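Local coordinates for serine-pyruvate aminotransferase (AgxT) (PDB 3ZRP), which binds pyridoxal 5'-phosphate and probably transfers the amino group of serine to pyruvate, as a class-V aminotransferase, at residues I80-N85 and D90-I95; E68-L73 and Y128-L133. All blocks are in the same frame, centred on the assembly; numbering follows the deposited sequence.

Contact 1: residues I80-N85 and D90-I95; sequences ILVVSN and DRWEQI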
ATOM      1  N   ILE A  80       5.902 -25.485  -8.362  1.00 25.16           N
ATOM      2  CA  ILE A  80       4.981 -24.509  -8.934  1.00 25.51           C
ATOM      3  C   ILE A  80       5.075 -24.581 -10.458  1.00 25.41           C
ATOM      4  O   ILE A  80       6.177 -24.558 -11.043  1.00 29.05           O
ATOM      5  CB  ILE A  80       5.342 -23.047  -8.480  1.00 25.61           C
ATOM      6  CG1 ILE A  80       5.251 -22.907  -6.954  1.00 26.94           C
ATOM      7  CG2 ILE A  80       4.468 -21.994  -9.236  1.00 25.66           C
ATOM      8  CD1 ILE A  80       5.882 -21.598  -6.428  1.00 29.98           C
ATOM      9  N   LEU A  81       3.911 -24.610 -11.085  1.00 25.96           N
ATOM     10  CA  LEU A  81       3.772 -24.435 -12.543  1.00 25.99           C
ATOM     11  C   LEU A  81       3.084 -23.097 -12.865  1.00 26.12           C
ATOM     12  O   LEU A  81       1.948 -22.853 -12.448  1.00 24.28           O
ATOM     13  CB  LEU A  81       2.956 -25.587 -13.144  1.00 28.98           C
ATOM     14  CG  LEU A  81       2.788 -25.485 -14.674  1.00 29.27           C
ATOM     15  CD1 LEU A  81       4.097 -25.737 -15.410  1.00 26.11           C
ATOM     16  CD2 LEU A  81       1.674 -26.428 -15.141  1.00 26.51           C
ATOM     17  N   VAL A  82       3.804 -22.237 -13.568  1.00 23.05           N
ATOM     18  CA  VAL A  82       3.269 -20.953 -14.050  1.00 24.89           C
ATOM     19  C   VAL A  82       2.904 -21.050 -15.529  1.00 25.06           C
ATOM     20  O   VAL A  82       3.729 -21.410 -16.372  1.00 31.00           O
ATOM     21  CB  VAL A  82       4.307 -19.832 -13.886  1.00 23.54           C
ATOM     22  CG1 VAL A  82       3.755 -18.491 -14.467  1.00 23.77           C
ATOM     23  CG2 VAL A  82       4.673 -19.683 -12.421  1.00 21.59           C
ATOM     24  N   VAL A  83       1.663 -20.700 -15.832  1.00 24.99           N
ATOM     25  CA  VAL A  83       1.174 -20.646 -17.218  1.00 24.43           C
ATOM     26  C   VAL A  83       1.187 -19.179 -17.650  1.00 27.51           C
ATOM     27  O   VAL A  83       0.259 -18.438 -17.329  1.00 26.95           O
ATOM     28  CB  VAL A  83      -0.248 -21.225 -17.289  1.00 22.22           C
ATOM     29  CG1 VAL A  83      -0.744 -21.205 -18.737  1.00 21.05           C
ATOM     30  CG2 VAL A  83      -0.258 -22.725 -16.749  1.00 25.42           C
ATOM     31  N   SER A  84       2.256 -18.769 -18.332  1.00 26.30           N
ATOM     32  CA  SER A  84       2.507 -17.377 -18.678  1.00 28.45           C
ATOM     33  C   SER A  84       2.329 -17.019 -20.162  1.00 27.29           C
ATOM     34  O   SER A  84       3.076 -17.492 -21.037  1.00 29.05           O
ATOM     35  CB  SER A  84       3.922 -17.003 -18.288  1.00 25.06           C
ATOM     36  OG  SER A  84       4.211 -15.702 -18.763  1.00 26.19           O
ATOM     37  N   ASN A  85       1.359 -16.142 -20.408  1.00 26.15           N
ATOM     38  CA  ASN A  85       1.109 -15.603 -21.741  1.00 24.38           C
ATOM     39  C   ASN A  85       1.812 -14.290 -22.034  1.00 24.55           C
ATOM     40  O   ASN A  85       1.629 -13.725 -23.108  1.00 30.86           O
ATOM     41  CB  ASN A  85      -0.385 -15.441 -21.974  1.00 24.81           C
ATOM     42  CG  ASN A  85      -1.112 -16.725 -21.829  1.00 22.35           C
ATOM     43  OD1 ASN A  85      -0.594 -17.780 -22.227  1.00 28.38           O
ATOM     44  ND2 ASN A  85      -2.299 -16.684 -21.244  1.00 24.23           N
ATOM     45  N   ASP A  90       4.849 -13.711 -16.473  1.00 23.06           N
ATOM     46  CA  ASP A  90       6.249 -13.773 -16.113  1.00 25.12           C
ATOM     47  C   ASP A  90       6.513 -13.204 -14.718  1.00 24.70           C
ATOM     48  O   ASP A  90       7.473 -13.600 -14.059  1.00 25.20           O
ATOM     49  CB  ASP A  90       7.097 -13.044 -17.163  1.00 22.89           C
ATOM     50  CG  ASP A  90       7.153 -13.806 -18.502  1.00 28.38           C
ATOM     51  OD1 ASP A  90       6.749 -14.988 -18.598  1.00 24.43           O
ATOM     52  OD2 ASP A  90       7.574 -13.209 -19.476  1.00 27.35           O
ATOM     53  N   ARG A  91       5.679 -12.266 -14.279  1.00 23.10           N
ATOM     54  CA  ARG A  91       5.837 -11.705 -12.933  1.00 22.58           C
ATOM     55  C   ARG A  91       5.703 -12.771 -11.832  1.00 23.31           C
ATOM     56  O   ARG A  91       6.376 -12.682 -10.807  1.00 20.71           O
ATOM     57  CB  ARG A  91       4.912 -10.489 -12.705  1.00 21.75           C
ATOM     58  CG  ARG A  91       4.914  -9.906 -11.292  1.00 22.71           C
ATOM     59  CD  ARG A  91       4.359  -8.476 -11.284  1.00 24.27           C
ATOM     60  NE  ARG A  91       5.318  -7.635 -12.017  1.00 26.62           N
ATOM     61  CZ  ARG A  91       5.389  -6.312 -11.968  1.00 30.92           C
ATOM     62  NH1 ARG A  91       4.569  -5.608 -11.196  1.00 29.00           N
ATOM     63  NH2 ARG A  91       6.324  -5.691 -12.673  1.00 25.44           N
ATOM     64  N   TRP A  92       4.836 -13.766 -12.015  1.00 20.82           N
ATOM     65  CA  TRP A  92       4.795 -14.864 -11.069  1.00 23.65           C
ATOM     66  C   TRP A  92       6.204 -15.484 -10.887  1.00 24.09           C
ATOM     67  O   TRP A  92       6.649 -15.709  -9.757  1.00 24.89           O
ATOM     68  CB  TRP A  92       3.848 -15.975 -11.546  1.00 22.82           C
ATOM     69  CG  TRP A  92       2.371 -15.762 -11.415  1.00 26.86           C
ATOM     70  CD1 TRP A  92       1.473 -15.738 -12.440  1.00 24.01           C
ATOM     71  CD2 TRP A  92       1.608 -15.615 -10.207  1.00 22.18           C
ATOM     72  NE1 TRP A  92       0.202 -15.566 -11.951  1.00 23.70           N
ATOM     73  CE2 TRP A  92       0.261 -15.476 -10.581  1.00 25.21           C
ATOM     74  CE3 TRP A  92       1.946 -15.555  -8.843  1.00 24.05           C
ATOM     75  CZ2 TRP A  92      -0.770 -15.327  -9.643  1.00 25.25           C
ATOM     76  CZ3 TRP A  92       0.928 -15.388  -7.899  1.00 26.15           C
ATOM     77  CH2 TRP A  92      -0.420 -15.266  -8.306  1.00 25.88           C
ATOM     78  N   GLU A  93       6.887 -15.755 -11.997  1.00 24.12           N
ATOM     79  CA  GLU A  93       8.258 -16.294 -11.970  1.00 24.15           C
ATOM     80  C   GLU A  93       9.256 -15.340 -11.273  1.00 26.13           C
ATOM     81  O   GLU A  93      10.082 -15.790 -10.462  1.00 25.42           O
ATOM     82  CB  GLU A  93       8.756 -16.636 -13.395  1.00 25.31           C
ATOM     83  CG  GLU A  93      10.105 -17.324 -13.409  1.00 29.37           C
ATOM     84  CD  GLU A  93      10.657 -17.615 -14.781  1.00 33.66           C
ATOM     85  OE1 GLU A  93      10.453 -16.815 -15.723  1.00 32.20           O
ATOM     86  OE2 GLU A  93      11.325 -18.665 -14.903  1.00 34.19           O
ATOM     87  N   GLN A  94       9.166 -14.046 -11.580  1.00 27.70           N
ATOM     88  CA  GLN A  94      10.043 -13.033 -10.939  1.00 26.93           C
ATOM     89  C   GLN A  94       9.854 -12.995  -9.413  1.00 26.94           C
ATOM     90  O   GLN A  94      10.852 -12.951  -8.662  1.00 24.41           O
ATOM     91  CB  GLN A  94       9.876 -11.646 -11.576  1.00 30.87           C
ATOM     92  CG  GLN A  94      10.334 -11.621 -13.048  1.00 32.67           C
ATOM     93  CD  GLN A  94      11.779 -12.042 -13.191  1.00 42.61           C
ATOM     94  OE1 GLN A  94      12.093 -13.103 -13.763  1.00 47.58           O
ATOM     95  NE2 GLN A  94      12.679 -11.236 -12.620  1.00 44.81           N
ATOM     96  N   ILE A  95       8.594 -13.049  -8.969  1.00 22.40           N
ATOM     97  CA  ILE A  95       8.259 -13.139  -7.541  1.00 26.81           C
ATOM     98  C   ILE A  95       8.830 -14.429  -6.921  1.00 28.04           C
ATOM     99  O   ILE A  95       9.578 -14.368  -5.922  1.00 25.60           O
ATOM    100  CB  ILE A  95       6.726 -13.070  -7.299  1.00 25.72           C
ATOM    101  CG1 ILE A  95       6.155 -11.699  -7.697  1.00 20.11           C
ATOM    102  CG2 ILE A  95       6.366 -13.419  -5.837  1.00 25.46           C
ATOM    103  CD1 ILE A  95       4.599 -11.673  -7.777  1.00 24.41           C
TER
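Strand 79-83 and helix 87-96 are the first two elements of a beta-alpha-beta unit completed by strand 102-106, and V82 of the strand and S84 just after it face W92 and D90 on the helix. The apolar half is small: both methyls of V82 rest against the root of the W92 side chain, CG1 and CG2 each 3.9 Å from W92 CB. V82 CG1 also comes within 4.1 Å of W92 CD1, meeting the indole obliquely. W92 also packs on A132 of strand 128-134 and on M67 of helix 63-69, with the cofactor about 7 Å from its side chain. S84 carries the polar half. With OG anti to the backbone N (chi1 173°), the hydroxyl reaches the helix and donates to D90 OD1 at 2.6 Å, arriving from above the carboxylate plane, 54° out of it. D90 OD1 also takes a salt bridge from R107, which pairs with E93 as well. With an alanine here, the S84 hydroxyl would probably lose this acceptor and R107 one of its two carboxylates. The shared oxygen thus ties a buried hydroxyl and an arginine together, and R107 is likely to stabilise the negative charge of D90.

Contact 2: residues E68-L73 and Y128-L133; sequences ESVTSL and YKLVAL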
ATOM      1  N   GLU A  68       2.325 -11.857  -4.607  1.00 19.55           N
ATOM      2  CA  GLU A  68       3.378 -12.316  -3.708  1.00 20.01           C
ATOM      3  C   GLU A  68       2.836 -12.936  -2.403  1.00 21.93           C
ATOM      4  O   GLU A  68       3.414 -13.907  -1.871  1.00 24.40           O
ATOM      5  CB  GLU A  68       4.372 -11.172  -3.431  1.00 19.27           C
ATOM      6  CG  GLU A  68       5.554 -11.583  -2.538  1.00 18.25           C
ATOM      7  CD  GLU A  68       6.745 -10.584  -2.633  1.00 20.34           C
ATOM      8  OE1 GLU A  68       6.621  -9.510  -3.275  1.00 23.36           O
ATOM      9  OE2 GLU A  68       7.776 -10.891  -2.030  1.00 21.77           O
ATOM     10  N   SER A  69       1.722 -12.395  -1.907  1.00 22.09           N
ATOM     11  CA  SER A  69       1.064 -12.933  -0.717  1.00 20.23           C
ATOM     12  C   SER A  69       0.660 -14.426  -0.854  1.00 21.73           C
ATOM     13  O   SER A  69       0.415 -15.086   0.146  1.00 22.05           O
ATOM     14  CB  SER A  69      -0.114 -12.063  -0.284  1.00 19.38           C
ATOM     15  OG  SER A  69      -1.318 -12.367  -0.999  1.00 21.62           O
ATOM     16  N   VAL A  70       0.589 -14.938  -2.084  1.00 22.63           N
ATOM     17  CA  VAL A  70       0.325 -16.377  -2.338  1.00 20.77           C
ATOM     18  C   VAL A  70       1.439 -17.264  -1.752  1.00 24.62           C
ATOM     19  O   VAL A  70       1.210 -18.420  -1.404  1.00 23.78           O
ATOM     20  CB  VAL A  70       0.052 -16.647  -3.842  1.00 24.74           C
ATOM     21  CG1 VAL A  70      -0.008 -18.149  -4.136  1.00 26.39           C
ATOM     22  CG2 VAL A  70      -1.240 -15.922  -4.307  1.00 27.09           C
ATOM     23  N   THR A  71       2.634 -16.701  -1.548  1.00 21.39           N
ATOM     24  CA  THR A  71       3.701 -17.416  -0.795  1.00 23.51           C
ATOM     25  C   THR A  71       3.267 -17.880   0.620  1.00 24.54           C
ATOM     26  O   THR A  71       3.922 -18.767   1.213  1.00 24.09           O
ATOM     27  CB  THR A  71       5.007 -16.599  -0.726  1.00 23.58           C
ATOM     28  OG1 THR A  71       4.756 -15.339  -0.079  1.00 21.31           O
ATOM     29  CG2 THR A  71       5.547 -16.399  -2.142  1.00 22.54           C
ATOM     30  N   SER A  72       2.174 -17.287   1.134  1.00 23.76           N
ATOM     31  CA  SER A  72       1.551 -17.644   2.413  1.00 26.08           C
ATOM     32  C   SER A  72       1.047 -19.090   2.398  1.00 27.25           C
ATOM     33  O   SER A  72       0.780 -19.683   3.468  1.00 27.51           O
ATOM     34  CB  SER A  72       0.356 -16.720   2.710  1.00 24.71           C
ATOM     35  OG  SER A  72       0.744 -15.338   2.847  1.00 24.55           O
ATOM     36  N   LEU A  73       0.888 -19.642   1.194  1.00 26.19           N
ATOM     37  CA  LEU A  73       0.349 -21.006   1.017  1.00 25.47           C
ATOM     38  C   LEU A  73       1.425 -22.037   0.667  1.00 28.63           C
ATOM     39  O   LEU A  73       1.113 -23.204   0.345  1.00 28.84           O
ATOM     40  CB  LEU A  73      -0.754 -20.990  -0.057  1.00 25.91           C
ATOM     41  CG  LEU A  73      -1.956 -20.076   0.246  1.00 28.15           C
ATOM     42  CD1 LEU A  73      -2.926 -20.093  -0.923  1.00 27.76           C
ATOM     43  CD2 LEU A  73      -2.685 -20.442   1.558  1.00 26.12           C
ATOM     44  N   TYR A 128       2.639 -31.194  -9.170  1.00 33.63           N
ATOM     45  CA  TYR A 128       2.753 -29.768  -8.831  1.00 31.04           C
ATOM     46  C   TYR A 128       1.867 -29.420  -7.642  1.00 31.95           C
ATOM     47  O   TYR A 128       0.698 -29.848  -7.564  1.00 31.29           O
ATOM     48  CB  TYR A 128       2.366 -28.906 -10.044  1.00 30.64           C
ATOM     49  CG  TYR A 128       3.405 -28.905 -11.116  1.00 28.86           C
ATOM     50  CD1 TYR A 128       4.554 -28.107 -10.993  1.00 28.94           C
ATOM     51  CD2 TYR A 128       3.277 -29.735 -12.251  1.00 30.39           C
ATOM     52  CE1 TYR A 128       5.526 -28.121 -11.984  1.00 31.39           C
ATOM     53  CE2 TYR A 128       4.247 -29.759 -13.241  1.00 28.98           C
ATOM     54  CZ  TYR A 128       5.358 -28.947 -13.104  1.00 32.21           C
ATOM     55  OH  TYR A 128       6.319 -28.958 -14.065  1.00 31.81           O
ATOM     56  N   LYS A 129       2.413 -28.644  -6.714  1.00 31.72           N
ATOM     57  CA  LYS A 129       1.636 -28.150  -5.575  1.00 30.77           C
ATOM     58  C   LYS A 129       0.685 -27.023  -6.017  1.00 29.44           C
ATOM     59  O   LYS A 129      -0.490 -26.995  -5.642  1.00 29.66           O
ATOM     60  CB  LYS A 129       2.618 -27.662  -4.490  1.00 35.33           C
ATOM     61  CG  LYS A 129       2.129 -26.644  -3.439  1.00 39.10           C
ATOM     62  CD  LYS A 129       1.313 -27.275  -2.346  1.00 37.32           C
ATOM     63  CE  LYS A 129       1.104 -26.308  -1.177  1.00 32.98           C
ATOM     64  NZ  LYS A 129       2.152 -26.469  -0.099  1.00 31.80           N
ATOM     65  N   LEU A 130       1.201 -26.126  -6.843  1.00 27.19           N
ATOM     66  CA  LEU A 130       0.478 -24.914  -7.213  0.60 26.30           C
ATOM     67  C   LEU A 130       0.604 -24.589  -8.695  1.00 26.72           C
ATOM     68  O   LEU A 130       1.707 -24.628  -9.265  1.00 26.77           O
ATOM     69  CB  LEU A 130       0.971 -23.726  -6.367  0.60 26.03           C
ATOM     70  CG  LEU A 130       0.206 -22.417  -6.528  0.60 22.62           C
ATOM     71  CD1 LEU A 130      -0.025 -21.788  -5.159  0.60 25.58           C
ATOM     72  CD2 LEU A 130       0.968 -21.444  -7.467  0.60 21.40           C
ATOM     73  N   VAL A 131      -0.536 -24.250  -9.305  1.00 24.84           N
ATOM     74  CA  VAL A 131      -0.574 -23.769 -10.673  1.00 23.66           C
ATOM     75  C   VAL A 131      -1.061 -22.310 -10.684  1.00 22.72           C
ATOM     76  O   VAL A 131      -2.091 -21.992 -10.099  1.00 25.83           O
ATOM     77  CB  VAL A 131      -1.496 -24.652 -11.579  1.00 23.74           C
ATOM     78  CG1 VAL A 131      -1.494 -24.103 -13.010  1.00 25.26           C
ATOM     79  CG2 VAL A 131      -1.012 -26.111 -11.539  1.00 22.39           C
ATOM     80  N   ALA A 132      -0.301 -21.447 -11.355  1.00 24.63           N
ATOM     81  CA  ALA A 132      -0.626 -20.031 -11.485  1.00 23.95           C
ATOM     82  C   ALA A 132      -1.066 -19.707 -12.903  1.00 24.77           C
ATOM     83  O   ALA A 132      -0.328 -19.972 -13.882  1.00 26.18           O
ATOM     84  CB  ALA A 132       0.602 -19.134 -11.094  1.00 25.71           C
ATOM     85  N   LEU A 133      -2.246 -19.091 -13.006  1.00 24.31           N
ATOM     86  CA  LEU A 133      -2.813 -18.664 -14.290  1.00 26.49           C
ATOM     87  C   LEU A 133      -2.955 -17.131 -14.314  1.00 26.98           C
ATOM     88  O   LEU A 133      -3.043 -16.503 -13.254  1.00 24.64           O
ATOM     89  CB  LEU A 133      -4.185 -19.303 -14.476  1.00 25.76           C
ATOM     90  CG  LEU A 133      -4.371 -20.820 -14.336  1.00 25.85           C
ATOM     91  CD1 LEU A 133      -5.830 -21.145 -14.661  1.00 26.84           C
ATOM     92  CD2 LEU A 133      -3.451 -21.570 -15.284  1.00 21.79           C
TER
HETATM   93  O   HOH W   1       1.557 -25.491   2.514  1.00 32.79           O
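K129 and L130, where the chain turns a corner at K129 in strand 128-134 of the large mixed sheet, meet the 3-10 turn 70-73 that follows helix 63-69, in the large domain of a fold-type I PLP enzyme. At K129 the side chain bends at chi2 (79°) and again at chi4, which brings its amine beside the carbonyl of L73. K129 NZ lies 3.5 Å from L73 O, and a water spans the pair: it accepts from K129 NZ at 2.9 Å and can donate to L73 O, 3.2 Å away, though other acceptors compete for its protons. The main partner of this amine is D78, which forms a salt bridge with it. The 3-10 turn that presents the L73 carbonyl is braced from within: T71 N and T71 OG1 both bond to E68 O, and S69 O receives S72 N and S72 OG. The S72 hydroxyl approaches S69 O in the carbonyl plane, at 2.7 Å. L130 supplies the apolar part, methyl against methyl, with L130 CD1 3.8 Å from V70 CG1; the residue is modelled in two conformers, and this contact holds for the one given. Further along, the CB methyl of A132 packs on the indole of W92 in helix 87-96, and V70 leans on the same indole, its CG2 directed at W92 CH2.

In the fold
The centres of the two contacts lie 10 Å apart, on the same side of the chain's centre. Along the chain the order is 68-73, 80-85, 90-95, then 128-133, so contact 1 falls wholly between the two halves of contact 2. Strands 79-83 and 128-134 are parallel neighbours in the seven-stranded mixed sheet, and L81 probably hydrogen-bonds to both L130 and A132, joining the contacts directly. W92 links them a second time, touching V70 and A132 as well as V82. Helix 87-96 and the 3-10 turn after helix 63-69 thus pack on adjoining strands of one sheet, near but not touching the pyridoxal phosphate, which G63 and T64 help to bind.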